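Local coordinates for pesticidal crystal protein CRY4AA (PDB 2C9K) that kills mosquito larvae as a three-domain pore-forming toxin, binding to midgut epithelial cells and promoting their colloid-osmotic lysis, at residues Q256-R261 and S458-K463. Sequence-based numbering, arbitrary orientation.
Sequences QSELTR and SSVDPK
Glu258 holds CG between its backbone N and carbonyl carbon (chi1 61°), and beyond CG its chain runs extended to reach Val460 and Asp461. Ser459 OG is modelled in the same kind of position (chi1 68°), beside Glu258 CA and Leu259 N, though its place is less sure. The carboxylate of Glu258 accepts a hydrogen bond from the segment 458-463. The donor is Asp461 N, 2.9 Å from Glu258 OE2, and it comes from above the carboxylate plane. The other oxygen, Glu258 OE1, forms a salt bridge with Lys478, which also donates to Asp461 O and so ties into both segments. Both carboxylate oxygens of Glu258 therefore have partners.

The Glu258 and Val460 side chains cross at about a right angle. Val460 CG1 lies 3.6 Å from Glu258 OE1. The other methyl, Val460 CG2, points to the backbone of Leu259 near its carbonyl O. Glu258 CB sits 3.4 Å from Ser459 O. As modelled, Leu259 N donates to Ser459 OG at 3.2 Å, a bond that shares the doubt about the hydroxyl.

Asp461 OD1 accepts from Lys463 N at 3.2 Å, which makes an Asx turn, and OD2 accepts from Thr465 N. Leu259 touches Val10 of helix 5-16 and Asp238 of helix 222-240, while Glu258 and Thr260 touch Pro475 of strand 471-475. The contact thus joins the loop between strands 255-256 and 262-267 to the loop that follows strand 450-457. It lies near the centre of the chain, where the helical N-terminal domain meets the two beta domains of the three-domain delta-endotoxin fold.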
ATOM      1  N   GLN A 256     -13.225   2.421  -7.467  1.00 30.50           N
ATOM      2  CA  GLN A 256     -12.217   3.382  -7.053  1.00 30.94           C
ATOM      3  C   GLN A 256     -11.746   2.898  -5.684  1.00 30.66           C
ATOM      4  O   GLN A 256     -12.510   2.899  -4.723  1.00 32.08           O
ATOM      5  CB  GLN A 256     -12.808   4.789  -6.954  1.00 32.55           C
ATOM      6  CG  GLN A 256     -11.787   5.871  -6.644  1.00 36.01           C
ATOM      7  CD  GLN A 256     -10.615   5.856  -7.613  1.00 39.19           C
ATOM      8  OE1 GLN A 256      -9.779   4.947  -7.591  1.00 40.51           O
ATOM      9  NE2 GLN A 256     -10.551   6.866  -8.475  1.00 40.88           N
ATOM     10  N   SER A 257     -10.497   2.460  -5.595  1.00 29.08           N
ATOM     11  CA  SER A 257      -9.974   1.968  -4.332  1.00 29.79           C
ATOM     12  C   SER A 257      -8.709   2.714  -3.944  1.00 29.63           C
ATOM     13  O   SER A 257      -8.166   3.466  -4.747  1.00 30.49           O
ATOM     14  CB  SER A 257      -9.671   0.477  -4.445  1.00 30.31           C
ATOM     15  OG  SER A 257      -8.616   0.261  -5.354  1.00 31.80           O
ATOM     16  N   GLU A 258      -8.246   2.505  -2.713  1.00 28.56           N
ATOM     17  CA  GLU A 258      -7.036   3.161  -2.231  1.00 27.43           C
ATOM     18  C   GLU A 258      -6.208   2.245  -1.332  1.00 26.70           C
ATOM     19  O   GLU A 258      -6.691   1.227  -0.847  1.00 27.76           O
ATOM     20  CB  GLU A 258      -7.400   4.458  -1.497  1.00 28.39           C
ATOM     21  CG  GLU A 258      -8.288   4.299  -0.261  1.00 30.29           C
ATOM     22  CD  GLU A 258      -8.871   5.638   0.227  1.00 31.95           C
ATOM     23  OE1 GLU A 258      -9.243   5.739   1.415  1.00 30.58           O
ATOM     24  OE2 GLU A 258      -8.974   6.589  -0.581  1.00 33.72           O
ATOM     25  N   LEU A 259      -4.948   2.603  -1.128  1.00 24.61           N
ATOM     26  CA  LEU A 259      -4.045   1.820  -0.294  1.00 23.26           C
ATOM     27  C   LEU A 259      -3.742   2.675   0.936  1.00 23.25           C
ATOM     28  O   LEU A 259      -3.156   3.752   0.806  1.00 24.27           O
ATOM     29  CB  LEU A 259      -2.765   1.515  -1.084  1.00 21.80           C
ATOM     30  CG  LEU A 259      -2.953   0.881  -2.476  1.00 19.83           C
ATOM     31  CD1 LEU A 259      -1.665   0.965  -3.268  1.00 19.53           C
ATOM     32  CD2 LEU A 259      -3.400  -0.564  -2.344  1.00 18.60           C
ATOM     33  N   THR A 260      -4.135   2.199   2.121  1.00 22.12           N
ATOM     34  CA  THR A 260      -3.949   2.960   3.372  1.00 20.21           C
ATOM     35  C   THR A 260      -2.730   2.637   4.218  1.00 18.71           C
ATOM     36  O   THR A 260      -2.422   3.377   5.152  1.00 18.11           O
ATOM     37  CB  THR A 260      -5.149   2.810   4.315  1.00 20.14           C
ATOM     38  OG1 THR A 260      -5.135   1.494   4.877  1.00 21.50           O
ATOM     39  CG2 THR A 260      -6.456   3.029   3.572  1.00 17.75           C
ATOM     40  N   ARG A 261      -2.048   1.539   3.909  1.00 17.28           N
ATOM     41  CA  ARG A 261      -0.853   1.131   4.660  1.00 15.27           C
ATOM     42  C   ARG A 261       0.287   2.164   4.695  1.00 15.17           C
ATOM     43  O   ARG A 261       0.437   2.982   3.779  1.00 12.34           O
ATOM     44  CB  ARG A 261      -0.293  -0.161   4.071  1.00 13.64           C
ATOM     45  CG  ARG A 261       0.669   0.040   2.897  1.00 12.82           C
ATOM     46  CD  ARG A 261       0.007   0.756   1.731  1.00 14.50           C
ATOM     47  NE  ARG A 261       0.896   0.887   0.579  1.00 14.72           N
ATOM     48  CZ  ARG A 261       1.806   1.845   0.436  1.00 16.37           C
ATOM     49  NH1 ARG A 261       1.949   2.773   1.378  1.00 15.22           N
ATOM     50  NH2 ARG A 261       2.576   1.872  -0.649  1.00 16.57           N
ATOM     51  N   SER A 458      -0.470   8.009  -1.988  0.50 22.10           N
ATOM     52  CA  SER A 458      -1.190   9.207  -2.418  0.50 21.75           C
ATOM     53  C   SER A 458      -2.518   8.929  -3.118  0.50 21.76           C
ATOM     54  O   SER A 458      -3.112   9.825  -3.717  0.50 22.01           O
ATOM     55  CB  SER A 458      -0.305  10.065  -3.326  0.50 20.92           C
ATOM     56  OG  SER A 458      -0.093   9.441  -4.575  1.00 21.02           O
ATOM     57  N   SER A 459      -2.986   7.691  -3.046  1.00 22.30           N
ATOM     58  CA  SER A 459      -4.260   7.343  -3.660  1.00 22.28           C
ATOM     59  C   SER A 459      -5.369   7.489  -2.631  1.00 22.84           C
ATOM     60  O   SER A 459      -6.546   7.384  -2.967  1.00 23.64           O
ATOM     61  CB  SER A 459      -4.249   5.903  -4.166  1.00 22.01           C
ATOM     62  OG  SER A 459      -4.199   4.983  -3.087  1.00 21.86           O
ATOM     63  N   VAL A 460      -4.985   7.723  -1.379  1.00 22.32           N
ATOM     64  CA  VAL A 460      -5.953   7.874  -0.298  1.00 22.93           C
ATOM     65  C   VAL A 460      -6.624   9.241  -0.356  1.00 22.04           C
ATOM     66  O   VAL A 460      -5.966  10.252  -0.575  1.00 22.15           O
ATOM     67  CB  VAL A 460      -5.275   7.688   1.072  1.00 25.27           C
ATOM     68  CG1 VAL A 460      -6.324   7.725   2.186  1.00 25.48           C
ATOM     69  CG2 VAL A 460      -4.498   6.369   1.087  1.00 24.82           C
ATOM     70  N   ASP A 461      -7.935   9.269  -0.147  1.00 21.72           N
ATOM     71  CA  ASP A 461      -8.687  10.516  -0.219  1.00 23.24           C
ATOM     72  C   ASP A 461      -8.942  11.156   1.144  1.00 23.77           C
ATOM     73  O   ASP A 461      -9.320  10.475   2.097  1.00 27.15           O
ATOM     74  CB  ASP A 461     -10.017  10.256  -0.929  1.00 24.48           C
ATOM     75  CG  ASP A 461     -10.742  11.530  -1.288  1.00 27.87           C
ATOM     76  OD1 ASP A 461     -10.111  12.604  -1.218  1.00 29.75           O
ATOM     77  OD2 ASP A 461     -11.936  11.461  -1.655  1.00 28.65           O
ATOM     78  N   PRO A 462      -8.728  12.477   1.259  1.00 22.60           N
ATOM     79  CA  PRO A 462      -8.942  13.200   2.519  1.00 22.11           C
ATOM     80  C   PRO A 462     -10.416  13.525   2.739  1.00 22.52           C
ATOM     81  O   PRO A 462     -10.826  13.910   3.837  1.00 21.21           O
ATOM     82  CB  PRO A 462      -8.132  14.484   2.334  1.00 20.86           C
ATOM     83  CG  PRO A 462      -7.183  14.171   1.236  1.00 22.55           C
ATOM     84  CD  PRO A 462      -7.990  13.320   0.309  1.00 22.55           C
ATOM     85  N   LYS A 463     -11.209  13.361   1.688  1.00 22.57           N
ATOM     86  CA  LYS A 463     -12.622  13.686   1.758  1.00 23.92           C
ATOM     87  C   LYS A 463     -13.557  12.481   1.715  1.00 22.43           C
ATOM     88  O   LYS A 463     -14.771  12.641   1.733  1.00 21.66           O
ATOM     89  CB  LYS A 463     -12.966  14.670   0.627  1.00 27.10           C
ATOM     90  CG  LYS A 463     -12.209  16.003   0.705  1.00 28.84           C
ATOM     91  CD  LYS A 463     -12.796  16.896   1.793  1.00 34.78           C
ATOM     92  CE  LYS A 463     -11.888  18.068   2.165  1.00 36.31           C
ATOM     93  NZ  LYS A 463     -10.705  17.628   2.976  1.00 39.15           N
TER